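Local coordinates for structural polyprotein, VP3 (Israeli acute paralysis virus, PDB 5CDD) that probably serves as a structural component of the virus capsid, assembling with other pieces of the same polyprotein into pentamers, at residues P31-D35 and P36-L40; I118-P122 and C123-A127. All coordinates share one frame; numbering follows the deposited sequence.

Interaction 1 of 2, residues P31-D35 and P36-L40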
ATOM      1  N   PRO B  31      28.694  13.627  -1.437  1.00 26.17           N
ATOM      2  CA  PRO B  31      29.150  14.024  -2.770  1.00 25.75           C
ATOM      3  C   PRO B  31      29.457  15.518  -2.826  1.00 26.43           C
ATOM      4  O   PRO B  31      28.623  16.345  -2.454  1.00 27.45           O
ATOM      5  CB  PRO B  31      27.971  13.643  -3.658  1.00 25.15           C
ATOM      6  CG  PRO B  31      26.806  13.945  -2.779  1.00 23.81           C
ATOM      7  CD  PRO B  31      27.243  13.359  -1.443  1.00 26.51           C
ATOM      8  N   LEU B  32      30.660  15.859  -3.272  1.00 26.54           N
ATOM      9  CA  LEU B  32      31.049  17.257  -3.386  1.00 26.16           C
ATOM     10  C   LEU B  32      30.565  17.748  -4.746  1.00 27.16           C
ATOM     11  O   LEU B  32      31.365  18.000  -5.646  1.00 27.58           O
ATOM     12  CB  LEU B  32      32.570  17.398  -3.280  1.00 24.77           C
ATOM     13  CG  LEU B  32      33.220  16.946  -1.969  1.00 23.61           C
ATOM     14  CD1 LEU B  32      34.722  17.156  -2.054  1.00 23.83           C
ATOM     15  CD2 LEU B  32      32.640  17.726  -0.801  1.00 21.69           C
ATOM     16  N   ALA B  33      29.248  17.876  -4.885  1.00 28.14           N
ATOM     17  CA  ALA B  33      28.647  18.309  -6.139  1.00 28.37           C
ATOM     18  C   ALA B  33      27.523  19.322  -5.955  1.00 29.52           C
ATOM     19  O   ALA B  33      27.443  20.010  -4.941  1.00 30.31           O
ATOM     20  CB  ALA B  33      28.125  17.096  -6.897  1.00 28.11           C
ATOM     21  N   TYR B  34      26.656  19.397  -6.961  1.00 31.13           N
ATOM     22  CA  TYR B  34      25.512  20.307  -6.979  1.00 30.38           C
ATOM     23  C   TYR B  34      24.218  19.507  -6.849  1.00 30.65           C
ATOM     24  O   TYR B  34      23.366  19.810  -6.012  1.00 30.16           O
ATOM     25  CB  TYR B  34      25.525  21.089  -8.299  1.00 29.42           C
ATOM     26  CG  TYR B  34      24.190  21.636  -8.768  1.00 29.10           C
ATOM     27  CD1 TYR B  34      23.649  22.798  -8.218  1.00 28.42           C
ATOM     28  CD2 TYR B  34      23.486  21.009  -9.801  1.00 27.51           C
ATOM     29  CE1 TYR B  34      22.442  23.325  -8.690  1.00 28.47           C
ATOM     30  CE2 TYR B  34      22.283  21.524 -10.277  1.00 26.51           C
ATOM     31  CZ  TYR B  34      21.768  22.683  -9.721  1.00 28.38           C
ATOM     32  OH  TYR B  34      20.591  23.208 -10.206  1.00 30.62           O
ATOM     33  N   ASP B  35      24.092  18.474  -7.678  1.00 30.69           N
ATOM     34  CA  ASP B  35      22.907  17.623  -7.700  1.00 31.56           C
ATOM     35  C   ASP B  35      23.089  16.368  -6.849  1.00 30.98           C
ATOM     36  O   ASP B  35      24.094  15.667  -6.968  1.00 31.14           O
ATOM     37  CB  ASP B  35      22.599  17.214  -9.143  1.00 34.45           C
ATOM     38  CG  ASP B  35      21.186  16.697  -9.318  1.00 37.33           C
ATOM     39  OD1 ASP B  35      20.759  15.812  -8.545  1.00 39.55           O
ATOM     40  OD2 ASP B  35      20.500  17.175 -10.244  1.00 41.92           O
ATOM     41  N   PRO B  36      22.111  16.066  -5.981  1.00 30.04           N
ATOM     42  CA  PRO B  36      22.167  14.884  -5.115  1.00 28.18           C
ATOM     43  C   PRO B  36      22.189  13.609  -5.953  1.00 28.61           C
ATOM     44  O   PRO B  36      22.626  12.554  -5.491  1.00 28.62           O
ATOM     45  CB  PRO B  36      20.882  14.992  -4.299  1.00 26.24           C
ATOM     46  CG  PRO B  36      20.611  16.453  -4.273  1.00 28.05           C
ATOM     47  CD  PRO B  36      20.918  16.874  -5.679  1.00 29.58           C
ATOM     48  N   ASN B  37      21.708  13.714  -7.188  1.00 28.79           N
ATOM     49  CA  ASN B  37      21.655  12.570  -8.089  1.00 29.05           C
ATOM     50  C   ASN B  37      22.629  12.699  -9.253  1.00 29.70           C
ATOM     51  O   ASN B  37      22.355  12.221 -10.356  1.00 29.44           O
ATOM     52  CB  ASN B  37      20.238  12.394  -8.630  1.00 29.73           C
ATOM     53  CG  ASN B  37      19.184  12.545  -7.554  1.00 31.77           C
ATOM     54  OD1 ASN B  37      18.716  13.651  -7.279  1.00 34.81           O
ATOM     55  ND2 ASN B  37      18.816  11.433  -6.927  1.00 31.00           N
ATOM     56  N   ASN B  38      23.762  13.352  -9.005  1.00 29.79           N
ATOM     57  CA  ASN B  38      24.790  13.526 -10.024  1.00 29.88           C
ATOM     58  C   ASN B  38      25.042  12.146 -10.631  1.00 30.35           C
ATOM     59  O   ASN B  38      25.107  11.157  -9.908  1.00 31.02           O
ATOM     60  CB  ASN B  38      26.068  14.071  -9.381  1.00 29.91           C
ATOM     61  CG  ASN B  38      27.148  14.381 -10.398  1.00 31.79           C
ATOM     62  OD1 ASN B  38      27.730  13.478 -11.000  1.00 33.65           O
ATOM     63  ND2 ASN B  38      27.416  15.667 -10.600  1.00 32.59           N
ATOM     64  N   GLU B  39      25.173  12.072 -11.952  1.00 31.91           N
ATOM     65  CA  GLU B  39      25.384  10.787 -12.603  1.00 32.53           C
ATOM     66  C   GLU B  39      25.787  10.929 -14.066  1.00 32.11           C
ATOM     67  O   GLU B  39      25.263  11.779 -14.783  1.00 32.79           O
ATOM     68  CB  GLU B  39      24.098   9.975 -12.523  1.00 35.69           C
ATOM     69  CG  GLU B  39      24.309   8.494 -12.385  1.00 42.62           C
ATOM     70  CD  GLU B  39      23.025   7.710 -12.573  1.00 45.89           C
ATOM     71  OE1 GLU B  39      21.941   8.273 -12.323  1.00 47.38           O
ATOM     72  OE2 GLU B  39      23.100   6.526 -12.955  1.00 49.14           O
ATOM     73  N   LEU B  40      26.715  10.085 -14.505  1.00 30.91           N
ATOM     74  CA  LEU B  40      27.169  10.103 -15.888  1.00 29.62           C
ATOM     75  C   LEU B  40      26.341   9.114 -16.704  1.00 30.84           C
ATOM     76  O   LEU B  40      25.510   8.384 -16.159  1.00 31.98           O
ATOM     77  CB  LEU B  40      28.645   9.715 -15.970  1.00 26.62           C
ATOM     78  CG  LEU B  40      29.671  10.609 -15.274  1.00 23.71           C
ATOM     79  CD1 LEU B  40      31.057  10.044 -15.515  1.00 22.84           C
ATOM     80  CD2 LEU B  40      29.584  12.031 -15.805  1.00 21.56           C
TER
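D35 reaches forward past P36 with its carboxylate, and OD1 takes the backbone N-H of N37 in a nearly straight bond, N37 N to D35 OD1 2.7 Å with 160° at the hydrogen. The donor comes to the side of OD1 that faces away from the other carboxylate oxygen, some 21° out of the carboxylate plane. The first torsion accounts for this reach: CG stands opposite the backbone N and beside the carbonyl carbon, from which the chain continues into the turn. The carboxylate arm and the pyrrolidine ring of P36 cross at about a right angle, with D35 CG 3.7 Å from P36 CD. The backbone closes the same bend, N38 N donating to D35 O at 3.1 Å. Together the two bonds make an Asx turn superposed on a type I beta turn from D35 to N38, with P36 at its second position, where the fixed phi of proline suits the turn. N38 leaves the turn with CG anti to its own N, which carries the amide back toward the preceding residues; N38 ND2 lies 4.0 Å from the methyl carbon CB of A33. ND2 of N38 is hydrogen-bonded to E34 OE2 and C32 O of another polyprotein chain, and the same E34 carboxylate also receives the backbone N-H groups of Y34 and D35. Y34 also stacks its ring with Y23 of a second copy of VP3, and P36 and N37 pack on K24 of that copy.

Interaction 2 of 2, residues I118-P122 and C123-A127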
ATOM      1  N   ILE B 118      57.701 -11.743 -10.930  1.00 34.95           N
ATOM      2  CA  ILE B 118      56.850 -12.715 -11.585  1.00 35.06           C
ATOM      3  C   ILE B 118      56.217 -12.150 -12.863  1.00 35.85           C
ATOM      4  O   ILE B 118      55.495 -11.157 -12.818  1.00 36.01           O
ATOM      5  CB  ILE B 118      55.768 -13.160 -10.581  1.00 34.26           C
ATOM      6  CG1 ILE B 118      56.431 -13.473  -9.230  1.00 31.09           C
ATOM      7  CG2 ILE B 118      55.047 -14.373 -11.091  1.00 36.67           C
ATOM      8  CD1 ILE B 118      55.470 -13.607  -8.076  1.00 27.47           C
ATOM      9  N   ASP B 119      56.509 -12.777 -14.002  1.00 37.67           N
ATOM     10  CA  ASP B 119      55.964 -12.338 -15.290  1.00 39.35           C
ATOM     11  C   ASP B 119      54.565 -12.900 -15.512  1.00 39.78           C
ATOM     12  O   ASP B 119      54.367 -13.846 -16.271  1.00 40.52           O
ATOM     13  CB  ASP B 119      56.873 -12.772 -16.448  1.00 41.21           C
ATOM     14  CG  ASP B 119      56.982 -14.288 -16.580  1.00 43.00           C
ATOM     15  OD1 ASP B 119      57.274 -14.770 -17.697  1.00 42.59           O
ATOM     16  OD2 ASP B 119      56.781 -14.993 -15.567  1.00 43.42           O
ATOM     17  N   ALA B 120      53.593 -12.297 -14.842  1.00 39.69           N
ATOM     18  CA  ALA B 120      52.210 -12.734 -14.933  1.00 38.51           C
ATOM     19  C   ALA B 120      51.524 -12.472 -16.270  1.00 38.10           C
ATOM     20  O   ALA B 120      51.781 -11.474 -16.944  1.00 37.76           O
ATOM     21  CB  ALA B 120      51.397 -12.096 -13.816  1.00 37.42           C
ATOM     22  N   ALA B 121      50.647 -13.402 -16.634  1.00 37.84           N
ATOM     23  CA  ALA B 121      49.840 -13.309 -17.842  1.00 37.66           C
ATOM     24  C   ALA B 121      48.515 -12.760 -17.312  1.00 38.40           C
ATOM     25  O   ALA B 121      48.233 -12.865 -16.116  1.00 38.93           O
ATOM     26  CB  ALA B 121      49.630 -14.684 -18.442  1.00 35.40           C
ATOM     27  N   PRO B 122      47.684 -12.168 -18.181  1.00 38.01           N
ATOM     28  CA  PRO B 122      46.410 -11.627 -17.694  1.00 36.75           C
ATOM     29  C   PRO B 122      45.619 -12.485 -16.694  1.00 35.39           C
ATOM     30  O   PRO B 122      45.135 -11.967 -15.689  1.00 34.32           O
ATOM     31  CB  PRO B 122      45.639 -11.332 -18.987  1.00 37.83           C
ATOM     32  CG  PRO B 122      46.293 -12.221 -20.006  1.00 38.76           C
ATOM     33  CD  PRO B 122      47.743 -12.128 -19.649  1.00 37.67           C
ATOM     34  N   CYS B 123      45.488 -13.786 -16.940  1.00 34.28           N
ATOM     35  CA  CYS B 123      44.734 -14.624 -16.010  1.00 33.80           C
ATOM     36  C   CYS B 123      45.485 -14.861 -14.701  1.00 34.05           C
ATOM     37  O   CYS B 123      44.875 -14.966 -13.638  1.00 35.49           O
ATOM     38  CB  CYS B 123      44.376 -15.969 -16.651  1.00 33.77           C
ATOM     39  SG  CYS B 123      45.747 -17.121 -16.851  1.00 36.04           S
ATOM     40  N   GLU B 124      46.809 -14.945 -14.776  1.00 33.97           N
ATOM     41  CA  GLU B 124      47.626 -15.158 -13.584  1.00 32.74           C
ATOM     42  C   GLU B 124      47.612 -13.891 -12.729  1.00 32.98           C
ATOM     43  O   GLU B 124      47.694 -13.953 -11.502  1.00 33.93           O
ATOM     44  CB  GLU B 124      49.070 -15.490 -13.975  1.00 32.65           C
ATOM     45  CG  GLU B 124      49.221 -16.685 -14.903  1.00 34.14           C
ATOM     46  CD  GLU B 124      50.675 -16.989 -15.227  1.00 35.72           C
ATOM     47  OE1 GLU B 124      51.402 -16.058 -15.635  1.00 35.39           O
ATOM     48  OE2 GLU B 124      51.092 -18.158 -15.083  1.00 36.41           O
ATOM     49  N   TYR B 125      47.507 -12.746 -13.397  1.00 32.02           N
ATOM     50  CA  TYR B 125      47.482 -11.440 -12.741  1.00 30.23           C
ATOM     51  C   TYR B 125      46.195 -11.270 -11.934  1.00 30.27           C
ATOM     52  O   TYR B 125      46.201 -10.696 -10.844  1.00 29.91           O
ATOM     53  CB  TYR B 125      47.602 -10.345 -13.810  1.00 29.22           C
ATOM     54  CG  TYR B 125      47.761  -8.929 -13.293  1.00 29.67           C
ATOM     55  CD1 TYR B 125      46.651  -8.163 -12.930  1.00 30.23           C
ATOM     56  CD2 TYR B 125      49.023  -8.341 -13.195  1.00 29.24           C
ATOM     57  CE1 TYR B 125      46.795  -6.846 -12.486  1.00 28.67           C
ATOM     58  CE2 TYR B 125      49.177  -7.028 -12.751  1.00 29.14           C
ATOM     59  CZ  TYR B 125      48.061  -6.288 -12.401  1.00 28.90           C
ATOM     60  OH  TYR B 125      48.213  -4.995 -11.963  1.00 28.79           O
ATOM     61  N   VAL B 126      45.094 -11.784 -12.473  1.00 30.52           N
ATOM     62  CA  VAL B 126      43.799 -11.696 -11.813  1.00 30.34           C
ATOM     63  C   VAL B 126      43.697 -12.657 -10.629  1.00 31.55           C
ATOM     64  O   VAL B 126      43.268 -12.270  -9.541  1.00 32.62           O
ATOM     65  CB  VAL B 126      42.653 -12.001 -12.809  1.00 30.03           C
ATOM     66  CG1 VAL B 126      41.317 -12.043 -12.084  1.00 29.87           C
ATOM     67  CG2 VAL B 126      42.627 -10.943 -13.897  1.00 28.53           C
ATOM     68  N   ALA B 127      44.096 -13.907 -10.844  1.00 31.88           N
ATOM     69  CA  ALA B 127      44.041 -14.926  -9.800  1.00 32.61           C
ATOM     70  C   ALA B 127      44.771 -14.513  -8.526  1.00 33.25           C
ATOM     71  O   ALA B 127      44.481 -15.019  -7.442  1.00 35.10           O
ATOM     72  CB  ALA B 127      44.623 -16.233 -10.324  1.00 31.94           C
TER
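E124 folds its carboxylate back over the start of its own helix, and OE1 receives the backbone N-H of A121 through its anti lone pair (A121 N to E124 OE1 2.9 Å). CG lies beside the backbone N (chi1 -56°) and the chain runs extended beyond it, long enough to reach back three residues. E124 OE1 also sits 3.6 Å from A121 CB. Since A121 is the N-cap, this is the half of a capping box that the third helical residue supplies; the alanine side chain cannot provide the other half. A121 O accepts Y125 N, 2.8 Å away, in the first i to i+4 bond of the helix, and also a weak bond from E124 N. P122 O takes V126 N at 3.2 Å. The A120 methyl meets the Y125 ring at its edge, near the ring plane, with A120 CB and Y125 CB 4.2 Å apart.

Behind the glutamate stand two lysines, K66 bridging to OE1 and K262 to OE2, which probably keep it charged; K66 also bonds D119 O. Outward again, Y125 stacks on Y80 of another polyprotein chain. Helix 122-127 lies against helix 56-60 through C123 and V126; its P122 and the preceding N-cap A121 touch A64 of strand 64-72, and E124 reaches strand 255-265 through K262.

How the interactions relate
Interactions 1 and 2 come in series along the chain, the 31-40 turn first, with their centres 37 Å apart and their nearest atoms about 23 Å apart. They share no strand or helix. Interaction 1 belongs to the N-terminal arm, 40 Å from the centre of the chain and wrapped by neighbouring subunits; interaction 2 lies close to that centre, where strand 111-118 leads into helix 122-127 beside the sheet that holds strands 64-72 and 255-265, in the jelly-roll domain of the picornavirus-like capsid family. P31 joins a parallel and I118 an antiparallel beta ladder with a strand of a neighbouring chain, so both the arm and the folded domain contribute to contacts between subunits of the capsid assembly.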